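Local coordinates for protein xylulose kinase (Bifidobacterium adolescentis ATCC 15703, PDB 3I8B) that probably phosphorylates D-xylulose to D-xylulose 5-phosphate at the expense of ATP, as a member of the FGGY family of carbohydrate kinases, at residues 67-72 with 466-471; 19-24 with 60-65; 107-112 with 128-133. All blocks are in the same frame, centred on the assembly; numbering follows the deposited sequence.

Contact 1: 67-72 with 466-471; sequences ALAVGG and ARQAAW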
ATOM      1  N   ALA A  67      22.274   8.000   7.174  1.00 12.55           N
ATOM      2  CA  ALA A  67      21.441   6.819   6.938  1.00 11.28           C
ATOM      3  C   ALA A  67      20.373   7.181   5.925  1.00 10.36           C
ATOM      4  O   ALA A  67      19.972   8.337   5.839  1.00  8.48           O
ATOM      5  CB  ALA A  67      20.807   6.333   8.231  1.00  8.71           C
ATOM      6  N   LEU A  68      19.919   6.182   5.163  1.00 10.44           N
ATOM      7  CA  LEU A  68      18.947   6.400   4.105  1.00  9.95           C
ATOM      8  C   LEU A  68      17.981   5.209   4.040  1.00 10.06           C
ATOM      9  O   LEU A  68      18.387   4.061   4.264  1.00  8.83           O
ATOM     10  CB  LEU A  68      19.683   6.574   2.772  1.00 10.34           C
ATOM     11  CG  LEU A  68      18.896   6.735   1.471  1.00  9.70           C
ATOM     12  CD1 LEU A  68      19.733   7.554   0.489  1.00 10.78           C
ATOM     13  CD2 LEU A  68      18.486   5.397   0.832  1.00  8.68           C
ATOM     14  N   ALA A  69      16.712   5.498   3.755  1.00 10.98           N
ATOM     15  CA  ALA A  69      15.689   4.468   3.546  1.00 11.64           C
ATOM     16  C   ALA A  69      14.850   4.787   2.325  1.00 12.09           C
ATOM     17  O   ALA A  69      14.552   5.954   2.049  1.00 10.69           O
ATOM     18  CB  ALA A  69      14.782   4.345   4.754  1.00  7.77           C
ATOM     19  N   VAL A  70      14.446   3.746   1.604  1.00 10.23           N
ATOM     20  CA  VAL A  70      13.599   3.923   0.434  1.00  8.32           C
ATOM     21  C   VAL A  70      12.197   3.379   0.692  1.00  8.41           C
ATOM     22  O   VAL A  70      12.021   2.204   1.010  1.00  8.20           O
ATOM     23  CB  VAL A  70      14.187   3.218  -0.786  1.00  7.21           C
ATOM     24  CG1 VAL A  70      13.298   3.430  -1.998  1.00  7.32           C
ATOM     25  CG2 VAL A  70      15.586   3.715  -1.045  1.00  6.57           C
ATOM     26  N   GLY A  71      11.200   4.249   0.580  1.00  8.50           N
ATOM     27  CA  GLY A  71       9.815   3.821   0.586  1.00  7.77           C
ATOM     28  C   GLY A  71       9.417   3.669  -0.872  1.00 10.06           C
ATOM     29  O   GLY A  71       9.747   4.529  -1.684  1.00  9.47           O
ATOM     30  N   GLY A  72       8.729   2.581  -1.217  1.00  8.42           N
ATOM     31  CA  GLY A  72       8.435   2.309  -2.607  1.00  9.76           C
ATOM     32  C   GLY A  72       6.993   1.934  -2.904  1.00  8.56           C
ATOM     33  O   GLY A  72       6.276   1.398  -2.042  1.00  9.50           O
ATOM     34  N   ALA A 466      12.570   8.656   6.131  1.00  9.90           N
ATOM     35  CA  ALA A 466      13.598   9.350   6.898  1.00  9.61           C
ATOM     36  C   ALA A 466      13.503   8.970   8.364  1.00  8.21           C
ATOM     37  O   ALA A 466      14.517   8.827   9.035  1.00 10.31           O
ATOM     38  CB  ALA A 466      13.482  10.887   6.730  1.00  8.47           C
ATOM     39  N   ARG A 467      12.280   8.809   8.862  1.00  8.74           N
ATOM     40  CA  ARG A 467      12.071   8.431  10.261  1.00 10.52           C
ATOM     41  C   ARG A 467      12.637   7.048  10.535  1.00  9.73           C
ATOM     42  O   ARG A 467      13.202   6.785  11.600  1.00  9.97           O
ATOM     43  CB  ARG A 467      10.582   8.491  10.640  1.00 13.91           C
ATOM     44  CG  ARG A 467      10.323   8.478  12.144  1.00 12.81           C
ATOM     45  CD  ARG A 467       8.827   8.592  12.516  1.00 15.69           C
ATOM     46  NE  ARG A 467       8.664   8.549  13.971  1.00 17.68           N
ATOM     47  CZ  ARG A 467       7.654   7.971  14.620  1.00 16.89           C
ATOM     48  NH1 ARG A 467       6.679   7.371  13.952  1.00 16.59           N
ATOM     49  NH2 ARG A 467       7.620   7.991  15.948  1.00 13.56           N
ATOM     50  N   GLN A 468      12.524   6.166   9.561  1.00  8.59           N
ATOM     51  CA  GLN A 468      13.030   4.813   9.746  1.00  9.95           C
ATOM     52  C   GLN A 468      14.548   4.797   9.701  1.00  9.29           C
ATOM     53  O   GLN A 468      15.189   4.068  10.457  1.00 11.37           O
ATOM     54  CB  GLN A 468      12.457   3.860   8.694  1.00  9.83           C
ATOM     55  CG  GLN A 468      12.962   2.414   8.830  1.00  7.81           C
ATOM     56  CD  GLN A 468      12.789   1.633   7.527  1.00  9.92           C
ATOM     57  OE1 GLN A 468      13.468   1.905   6.537  1.00  8.21           O
ATOM     58  NE2 GLN A 468      11.871   0.662   7.526  1.00  8.44           N
ATOM     59  N   ALA A 469      15.124   5.590   8.806  1.00 10.39           N
ATOM     60  CA  ALA A 469      16.584   5.698   8.744  1.00 10.57           C
ATOM     61  C   ALA A 469      17.130   6.312  10.042  1.00 10.60           C
ATOM     62  O   ALA A 469      18.142   5.854  10.580  1.00 10.16           O
ATOM     63  CB  ALA A 469      17.013   6.521   7.538  1.00  6.54           C
ATOM     64  N   ALA A 470      16.456   7.346  10.543  1.00 12.06           N
ATOM     65  CA  ALA A 470      16.847   7.940  11.829  1.00 10.18           C
ATOM     66  C   ALA A 470      16.675   6.948  12.996  1.00 10.49           C
ATOM     67  O   ALA A 470      17.499   6.882  13.917  1.00 10.62           O
ATOM     68  CB  ALA A 470      16.083   9.223  12.081  1.00  9.97           C
ATOM     69  N   TRP A 471      15.617   6.160  12.947  1.00 10.76           N
ATOM     70  CA  TRP A 471      15.385   5.110  13.938  1.00 10.34           C
ATOM     71  C   TRP A 471      16.544   4.103  13.977  1.00 12.50           C
ATOM     72  O   TRP A 471      17.101   3.822  15.047  1.00 12.34           O
ATOM     73  CB  TRP A 471      14.063   4.403  13.615  1.00 10.82           C
ATOM     74  CG  TRP A 471      13.558   3.416  14.653  1.00 12.69           C
ATOM     75  CD1 TRP A 471      14.054   3.192  15.912  1.00 14.73           C
ATOM     76  CD2 TRP A 471      12.410   2.567  14.517  1.00 13.58           C
ATOM     77  NE1 TRP A 471      13.292   2.233  16.558  1.00 14.96           N
ATOM     78  CE2 TRP A 471      12.276   1.841  15.719  1.00 18.20           C
ATOM     79  CE3 TRP A 471      11.486   2.351  13.490  1.00 17.13           C
ATOM     80  CZ2 TRP A 471      11.248   0.908  15.917  1.00 19.59           C
ATOM     81  CZ3 TRP A 471      10.475   1.423  13.681  1.00 15.02           C
ATOM     82  CH2 TRP A 471      10.363   0.713  14.889  1.00 15.96           C
TER
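A469 carries the apolar side of this contact. Its CB lies between two methyl groups of the strand, 3.9 Å from A67 CB and 4.2 Å from A69 CB. The same CB rests on the peptide that links A67 to L68, with L68 N at 3.8 Å. A67 CB in turn touches the helix backbone at A469 O, 3.6 Å away. Because the three facing side chains are single methyls, the axes of the two segments approach to 6.6 Å, with their N-to-C directions 142° apart, nearer antiparallel than crossed. This is the helix-on-sheet layer of a ribonuclease H-like domain, the fold of the actin ATPase clan to which FGGY kinases belong. Strand residues alternate accordingly: A67 and A69 face helix 460-474, whereas L68 and V70 pack against helix 167-175.

The polar element comes from Q468. Its CG is anti to the backbone N (chi1 180°) and the chain continues extended, which carries the carboxamide past the helix flank to the strand. There OE1 lies 3.3 Å from A69 CB, a van der Waals touch, while its hydrogen bond is taken up by G271 N of the adjoining strand 267-273. No hydrogen bond joins the two segments directly; the backbone of A67, L68 and A69 bonds instead to strands 6-12 and 267-273.

Contact 2: 19-24 with 60-65; sequences VRVTDA and GGLDDV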
ATOM      1  N   VAL A  19      13.388  12.944  -2.819  1.00  9.83           N
ATOM      2  CA  VAL A  19      14.474  12.758  -1.854  1.00  8.22           C
ATOM      3  C   VAL A  19      14.396  13.833  -0.774  1.00 10.61           C
ATOM      4  O   VAL A  19      14.534  15.024  -1.055  1.00 13.26           O
ATOM      5  CB  VAL A  19      15.861  12.809  -2.518  1.00 10.41           C
ATOM      6  CG1 VAL A  19      16.950  12.728  -1.456  1.00  9.03           C
ATOM      7  CG2 VAL A  19      16.028  11.672  -3.530  1.00  7.25           C
ATOM      8  N   ARG A  20      14.152  13.418   0.460  1.00  9.87           N
ATOM      9  CA  ARG A  20      14.021  14.368   1.548  1.00 10.04           C
ATOM     10  C   ARG A  20      15.182  14.271   2.545  1.00 10.80           C
ATOM     11  O   ARG A  20      15.186  13.439   3.461  1.00  8.84           O
ATOM     12  CB  ARG A  20      12.692  14.173   2.257  1.00 10.16           C
ATOM     13  CG  ARG A  20      12.293  15.325   3.175  1.00 11.15           C
ATOM     14  CD  ARG A  20      11.101  14.868   3.982  1.00 13.59           C
ATOM     15  NE  ARG A  20      10.400  15.903   4.731  1.00 16.94           N
ATOM     16  CZ  ARG A  20      10.689  16.260   5.979  1.00 16.65           C
ATOM     17  NH1 ARG A  20      11.717  15.708   6.613  1.00 16.53           N
ATOM     18  NH2 ARG A  20       9.956  17.183   6.589  1.00 14.80           N
ATOM     19  N   VAL A  21      16.175  15.128   2.368  1.00 12.10           N
ATOM     20  CA  VAL A  21      17.262  15.185   3.335  1.00 10.61           C
ATOM     21  C   VAL A  21      16.706  15.802   4.617  1.00 11.43           C
ATOM     22  O   VAL A  21      16.133  16.903   4.601  1.00 13.14           O
ATOM     23  CB  VAL A  21      18.450  15.982   2.792  1.00 12.98           C
ATOM     24  CG1 VAL A  21      19.582  16.016   3.820  1.00 11.64           C
ATOM     25  CG2 VAL A  21      18.925  15.385   1.465  1.00 11.15           C
ATOM     26  N   THR A  22      16.834  15.098   5.733  1.00 10.69           N
ATOM     27  CA  THR A  22      16.147  15.573   6.923  1.00 12.67           C
ATOM     28  C   THR A  22      16.965  15.461   8.201  1.00 12.92           C
ATOM     29  O   THR A  22      17.861  14.620   8.318  1.00 11.64           O
ATOM     30  CB  THR A  22      14.704  14.944   7.074  1.00 15.13           C
ATOM     31  OG1 THR A  22      14.577  14.175   8.271  1.00 15.09           O
ATOM     32  CG2 THR A  22      14.342  14.111   5.899  1.00  8.59           C
ATOM     33  N   ASP A  23      16.645  16.329   9.156  1.00 13.67           N
ATOM     34  CA  ASP A  23      17.315  16.346  10.452  1.00 11.43           C
ATOM     35  C   ASP A  23      16.950  15.097  11.248  1.00 14.13           C
ATOM     36  O   ASP A  23      15.774  14.839  11.508  1.00 14.68           O
ATOM     37  CB  ASP A  23      16.906  17.607  11.207  1.00 15.46           C
ATOM     38  CG  ASP A  23      17.664  17.784  12.502  1.00 15.17           C
ATOM     39  OD1 ASP A  23      17.408  17.021  13.452  1.00 14.12           O
ATOM     40  OD2 ASP A  23      18.512  18.689  12.564  1.00 16.19           O
ATOM     41  N   ALA A  24      17.955  14.309  11.617  1.00 12.13           N
ATOM     42  CA  ALA A  24      17.711  13.026  12.271  1.00 11.72           C
ATOM     43  C   ALA A  24      17.015  13.210  13.618  1.00 15.11           C
ATOM     44  O   ALA A  24      16.189  12.397  14.048  1.00 12.88           O
ATOM     45  CB  ALA A  24      19.015  12.282  12.457  1.00 11.63           C
ATOM     46  N   GLY A  60      20.694  18.441  -3.482  1.00 13.34           N
ATOM     47  CA  GLY A  60      22.031  18.858  -3.086  1.00 16.49           C
ATOM     48  C   GLY A  60      22.978  17.722  -2.733  1.00 13.38           C
ATOM     49  O   GLY A  60      23.961  17.917  -2.012  1.00 12.62           O
ATOM     50  N   GLY A  61      22.698  16.526  -3.243  1.00 11.56           N
ATOM     51  CA  GLY A  61      23.556  15.388  -2.958  1.00 10.46           C
ATOM     52  C   GLY A  61      23.320  14.847  -1.567  1.00 12.24           C
ATOM     53  O   GLY A  61      22.541  15.416  -0.795  1.00 11.56           O
ATOM     54  N   LEU A  62      24.000  13.744  -1.255  1.00 13.02           N
ATOM     55  CA  LEU A  62      23.835  13.038   0.004  1.00  9.63           C
ATOM     56  C   LEU A  62      25.190  12.776   0.687  1.00 11.50           C
ATOM     57  O   LEU A  62      25.315  11.859   1.499  1.00 12.20           O
ATOM     58  CB  LEU A  62      23.134  11.699  -0.247  1.00  9.79           C
ATOM     59  CG  LEU A  62      21.847  11.709  -1.072  1.00  9.08           C
ATOM     60  CD1 LEU A  62      21.366  10.297  -1.384  1.00 11.62           C
ATOM     61  CD2 LEU A  62      20.781  12.498  -0.336  1.00  7.66           C
ATOM     62  N   ASP A  63      26.200  13.568   0.351  1.00 11.39           N
ATOM     63  CA  ASP A  63      27.542  13.358   0.890  1.00 11.51           C
ATOM     64  C   ASP A  63      27.566  13.528   2.410  1.00 11.40           C
ATOM     65  O   ASP A  63      28.438  12.982   3.080  1.00 10.67           O
ATOM     66  CB  ASP A  63      28.539  14.346   0.293  1.00 13.00           C
ATOM     67  CG  ASP A  63      28.778  14.135  -1.182  1.00 16.74           C
ATOM     68  OD1 ASP A  63      28.473  13.040  -1.724  1.00 16.95           O
ATOM     69  OD2 ASP A  63      29.304  15.087  -1.798  1.00 16.61           O
ATOM     70  N   ASP A  64      26.619  14.298   2.941  1.00  9.81           N
ATOM     71  CA  ASP A  64      26.560  14.558   4.377  1.00 10.84           C
ATOM     72  C   ASP A  64      25.484  13.740   5.091  1.00 11.70           C
ATOM     73  O   ASP A  64      25.055  14.092   6.194  1.00 10.42           O
ATOM     74  CB  ASP A  64      26.335  16.052   4.637  1.00 14.38           C
ATOM     75  CG  ASP A  64      25.096  16.603   3.916  1.00 14.08           C
ATOM     76  OD1 ASP A  64      24.428  15.849   3.173  1.00 13.63           O
ATOM     77  OD2 ASP A  64      24.798  17.807   4.083  1.00 12.30           O
ATOM     78  N   VAL A  65      25.057  12.642   4.472  1.00  9.87           N
ATOM     79  CA  VAL A  65      23.953  11.860   5.008  1.00  9.78           C
ATOM     80  C   VAL A  65      24.441  10.556   5.655  1.00 11.37           C
ATOM     81  O   VAL A  65      25.250   9.833   5.071  1.00 10.31           O
ATOM     82  CB  VAL A  65      22.888  11.598   3.910  1.00 13.08           C
ATOM     83  CG1 VAL A  65      21.817  10.660   4.404  1.00  8.84           C
ATOM     84  CG2 VAL A  65      22.283  12.933   3.448  1.00 12.09           C
TER
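L62 reaches the strand with one branch: its CD2 meets V19 CG1 at 4.0 Å and V21 CG2 at 3.9 Å. V19 and V21, two residues apart on strand 16-23, point to the same side, and L62 crosses both obliquely. The L62 CG stands anti to the carbonyl carbon and beside the backbone N (chi1 -50°), the branch point from which CD2 reaches the two valines. V21 uses its other methyl as well, CG1 lying 4.1 Å from V65 CG2. One valine therefore serves two side chains of 60-65, a different methyl for each, and these buried apolar groups make the tight part of the contact.

The other side is looser and more polar. V21 CG2 comes no nearer to G61 O than 4.3 Å, and no hydrogen bond crosses between the segments. G60, exposed to solvent, is the C-prime residue of the Schellman motif that ends helix 46-58. The chain then folds through a type I turn from L62 to V65, closed by V65 N to L62 O at 3.1 Å, with D63 and D64 partly exposed. D64 OD1 forms a salt bridge with R31 NH2, which also bonds to G61 O and so ties the loop to strand 29-36.

Across the sheet, strand 6-12 lies between 16-23 and 65-72; V21 touches its L6 and V65 its A8, so the contact spans this central strand. R20, pointing away from the loop, packs instead on A462 and I463 of helix 460-474.

Contact 3: 107-112 with 128-133; sequences EKLGAA and QRWVKA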
ATOM      1  N   GLU A 107      -8.381 -20.332  -7.887  1.00 15.13           N
ATOM      2  CA  GLU A 107      -8.954 -21.624  -8.277  1.00 16.40           C
ATOM      3  C   GLU A 107      -7.972 -22.764  -7.971  1.00 16.29           C
ATOM      4  O   GLU A 107      -8.364 -23.836  -7.503  1.00 15.70           O
ATOM      5  CB  GLU A 107      -9.330 -21.618  -9.756  1.00 14.13           C
ATOM      6  CG  GLU A 107     -10.552 -20.750 -10.091  1.00 18.95           C
ATOM      7  CD  GLU A 107     -11.008 -20.867 -11.554  1.00 18.75           C
ATOM      8  OE1 GLU A 107     -10.301 -21.480 -12.383  1.00 21.54           O
ATOM      9  OE2 GLU A 107     -12.080 -20.330 -11.883  1.00 22.19           O
ATOM     10  N   LYS A 108      -6.689 -22.516  -8.212  1.00 14.66           N
ATOM     11  CA  LYS A 108      -5.666 -23.546  -7.999  1.00 17.84           C
ATOM     12  C   LYS A 108      -5.526 -23.966  -6.534  1.00 16.07           C
ATOM     13  O   LYS A 108      -5.454 -25.169  -6.229  1.00 15.52           O
ATOM     14  CB  LYS A 108      -4.315 -23.098  -8.553  1.00 15.47           C
ATOM     15  CG  LYS A 108      -3.221 -24.151  -8.447  1.00 20.50           C
ATOM     16  CD  LYS A 108      -3.415 -25.262  -9.478  1.00 19.63           C
ATOM     17  CE  LYS A 108      -2.265 -26.271  -9.388  1.00 21.43           C
ATOM     18  NZ  LYS A 108      -2.415 -27.371 -10.378  1.00 26.64           N
ATOM     19  N   LEU A 109      -5.492 -22.986  -5.627  1.00 16.77           N
ATOM     20  CA  LEU A 109      -5.433 -23.283  -4.189  1.00 16.58           C
ATOM     21  C   LEU A 109      -6.753 -23.809  -3.621  1.00 14.34           C
ATOM     22  O   LEU A 109      -6.756 -24.548  -2.636  1.00 12.93           O
ATOM     23  CB  LEU A 109      -4.987 -22.068  -3.359  1.00 16.60           C
ATOM     24  CG  LEU A 109      -3.625 -22.027  -2.649  1.00 19.89           C
ATOM     25  CD1 LEU A 109      -3.670 -21.075  -1.426  1.00 11.62           C
ATOM     26  CD2 LEU A 109      -3.157 -23.403  -2.212  1.00 22.68           C
ATOM     27  N   GLY A 110      -7.871 -23.408  -4.218  1.00 15.35           N
ATOM     28  CA  GLY A 110      -9.169 -23.836  -3.726  1.00 14.14           C
ATOM     29  C   GLY A 110      -9.547 -25.223  -4.213  1.00 17.66           C
ATOM     30  O   GLY A 110     -10.458 -25.844  -3.667  1.00 16.80           O
ATOM     31  N   ALA A 111      -8.840 -25.710  -5.229  1.00 14.92           N
ATOM     32  CA  ALA A 111      -9.185 -26.974  -5.892  1.00 18.76           C
ATOM     33  C   ALA A 111      -9.321 -28.177  -4.941  1.00 21.44           C
ATOM     34  O   ALA A 111     -10.326 -28.883  -4.974  1.00 20.36           O
ATOM     35  CB  ALA A 111      -8.197 -27.282  -7.002  1.00 12.99           C
ATOM     36  N   ALA A 112      -8.314 -28.417  -4.108  1.00 18.29           N
ATOM     37  CA  ALA A 112      -8.382 -29.518  -3.143  1.00 19.88           C
ATOM     38  C   ALA A 112      -9.683 -29.461  -2.331  1.00 22.58           C
ATOM     39  O   ALA A 112     -10.136 -28.382  -1.945  1.00 18.15           O
ATOM     40  CB  ALA A 112      -7.152 -29.514  -2.219  1.00 23.55           C
ATOM     41  N   GLN A 128      -9.938 -18.172   1.007  1.00 14.85           N
ATOM     42  CA  GLN A 128      -9.653 -18.386   2.420  1.00 14.69           C
ATOM     43  C   GLN A 128      -8.276 -18.999   2.652  1.00 17.20           C
ATOM     44  O   GLN A 128      -7.584 -18.652   3.618  1.00 15.34           O
ATOM     45  CB  GLN A 128     -10.735 -19.273   3.040  1.00 18.94           C
ATOM     46  CG  GLN A 128     -10.347 -19.898   4.365  1.00 20.55           C
ATOM     47  CD  GLN A 128     -11.510 -20.617   5.016  1.00 23.62           C
ATOM     48  OE1 GLN A 128     -12.634 -20.104   5.043  1.00 27.02           O
ATOM     49  NE2 GLN A 128     -11.253 -21.812   5.537  1.00 24.29           N
ATOM     50  N   ARG A 129      -7.883 -19.921   1.779  1.00 14.87           N
ATOM     51  CA  ARG A 129      -6.578 -20.573   1.899  1.00 14.05           C
ATOM     52  C   ARG A 129      -5.420 -19.604   1.621  1.00 12.98           C
ATOM     53  O   ARG A 129      -4.341 -19.717   2.226  1.00 16.60           O
ATOM     54  CB  ARG A 129      -6.500 -21.794   0.979  1.00 16.64           C
ATOM     55  CG  ARG A 129      -7.223 -23.032   1.534  1.00 16.60           C
ATOM     56  CD  ARG A 129      -7.425 -24.105   0.441  1.00 18.41           C
ATOM     57  NE  ARG A 129      -8.049 -25.312   0.985  1.00 17.24           N
ATOM     58  CZ  ARG A 129      -8.510 -26.320   0.251  1.00 20.71           C
ATOM     59  NH1 ARG A 129      -8.419 -26.282  -1.073  1.00 13.90           N
ATOM     60  NH2 ARG A 129      -9.060 -27.373   0.847  1.00 21.14           N
ATOM     61  N   TRP A 130      -5.638 -18.663   0.707  1.00 10.33           N
ATOM     62  CA  TRP A 130      -4.643 -17.622   0.438  1.00 11.38           C
ATOM     63  C   TRP A 130      -4.486 -16.694   1.636  1.00 12.14           C
ATOM     64  O   TRP A 130      -3.365 -16.392   2.067  1.00 12.68           O
ATOM     65  CB  TRP A 130      -4.996 -16.815  -0.824  1.00  9.46           C
ATOM     66  CG  TRP A 130      -4.551 -17.487  -2.077  1.00 11.01           C
ATOM     67  CD1 TRP A 130      -5.339 -18.155  -2.991  1.00 12.51           C
ATOM     68  CD2 TRP A 130      -3.205 -17.585  -2.560  1.00  8.30           C
ATOM     69  NE1 TRP A 130      -4.553 -18.653  -4.008  1.00 12.47           N
ATOM     70  CE2 TRP A 130      -3.244 -18.322  -3.763  1.00 11.43           C
ATOM     71  CE3 TRP A 130      -1.972 -17.112  -2.094  1.00  9.58           C
ATOM     72  CZ2 TRP A 130      -2.095 -18.600  -4.505  1.00 10.49           C
ATOM     73  CZ3 TRP A 130      -0.826 -17.396  -2.830  1.00 10.89           C
ATOM     74  CH2 TRP A 130      -0.898 -18.134  -4.021  1.00 12.51           C
ATOM     75  N   VAL A 131      -5.608 -16.235   2.170  1.00 11.70           N
ATOM     76  CA  VAL A 131      -5.584 -15.364   3.339  1.00 12.88           C
ATOM     77  C   VAL A 131      -4.822 -16.014   4.515  1.00 14.99           C
ATOM     78  O   VAL A 131      -3.936 -15.388   5.117  1.00 12.34           O
ATOM     79  CB  VAL A 131      -7.017 -14.930   3.726  1.00 13.35           C
ATOM     80  CG1 VAL A 131      -7.053 -14.206   5.085  1.00 12.65           C
ATOM     81  CG2 VAL A 131      -7.583 -14.042   2.635  1.00 14.58           C
ATOM     82  N   LYS A 132      -5.145 -17.275   4.816  1.00 13.10           N
ATOM     83  CA  LYS A 132      -4.458 -18.010   5.878  1.00 18.05           C
ATOM     84  C   LYS A 132      -2.972 -18.269   5.572  1.00 16.57           C
ATOM     85  O   LYS A 132      -2.141 -18.243   6.475  1.00 16.60           O
ATOM     86  CB  LYS A 132      -5.192 -19.320   6.221  1.00 15.71           C
ATOM     87  CG  LYS A 132      -6.573 -19.113   6.853  1.00 21.73           C
ATOM     88  CD  LYS A 132      -7.286 -20.444   7.173  1.00 28.11           C
ATOM     89  CE  LYS A 132      -7.328 -21.351   5.937  1.00 33.19           C
ATOM     90  NZ  LYS A 132      -8.473 -22.357   5.839  1.00 33.58           N
ATOM     91  N   ALA A 133      -2.643 -18.499   4.301  1.00 15.48           N
ATOM     92  CA  ALA A 133      -1.265 -18.781   3.894  1.00 10.95           C
ATOM     93  C   ALA A 133      -0.329 -17.564   4.003  1.00 14.30           C
ATOM     94  O   ALA A 133       0.779 -17.668   4.539  1.00 10.85           O
ATOM     95  CB  ALA A 133      -1.239 -19.345   2.459  1.00 14.55           C
TER
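R129 NH1 is shared between two backbone carbonyls, donating to A112 O at 2.8 Å and to L109 O at 2.9 Å. The second bond is fairly straight (157° at the hydrogen) and lies in the carbonyl plane of L109, on a lone pair; the donor to A112 O is tilted 31° from that carbonyl's plane. Both oxygens sit at the edge of the guanidinium, near its plane. R129 NH2 adds a weak bond to A112 O at 3.2 Å, a salt bridge to E118 and a bond to P113 O, so several partners fix the rotation of the flat group. An alanine in place of R129 would probably leave L109 O without this donor and E118 with only its long, weak pairing to K132, setting the chain around A112 freer to move.

Alongside these bonds the leucine side chain packs on W130, L109 lying over one face of the indole. CD1 stands 3.5 Å from the centre of the five-membered ring, only 3° off its normal, a clear CH-pi contact. CB of the same leucine is 3.5 Å from W130 NE1, whose hydrogen bond goes to L105 O one turn back in helix 99-110. L109 CD1 also touches R129 CB at 3.8 Å. Helices 99-110 and 122-134 of the N-terminal FGGY region thus pack where the first gives way to loop, its closing carbonyls met by arginines, R125 NE bonding to G110 O.

In the fold
Contacts 1 and 2 are neighbours, with centres 11 Å apart, and both reach the five-stranded sheet 29-36, 16-23, 6-12, 65-72, 267-273. They touch directly: L68 CD1 meets L62 CD1 at 3.7 Å, and A470 CB comes as near to A24 O. Along the chain contact 2 closes before contact 1 opens. Contact 3 is nested within the long loop that contact 1 closes, on the opposite side of the chain's centre, its nearest atoms about 20 Å from those of contact 1 and about 34 Å from those of contact 2. Contacts 2 and 3 both fall in the N-terminal FGGY region; of the three, contact 1 alone ties it to the C-terminal region, whose helix 460-474 packs on the N-terminal sheet.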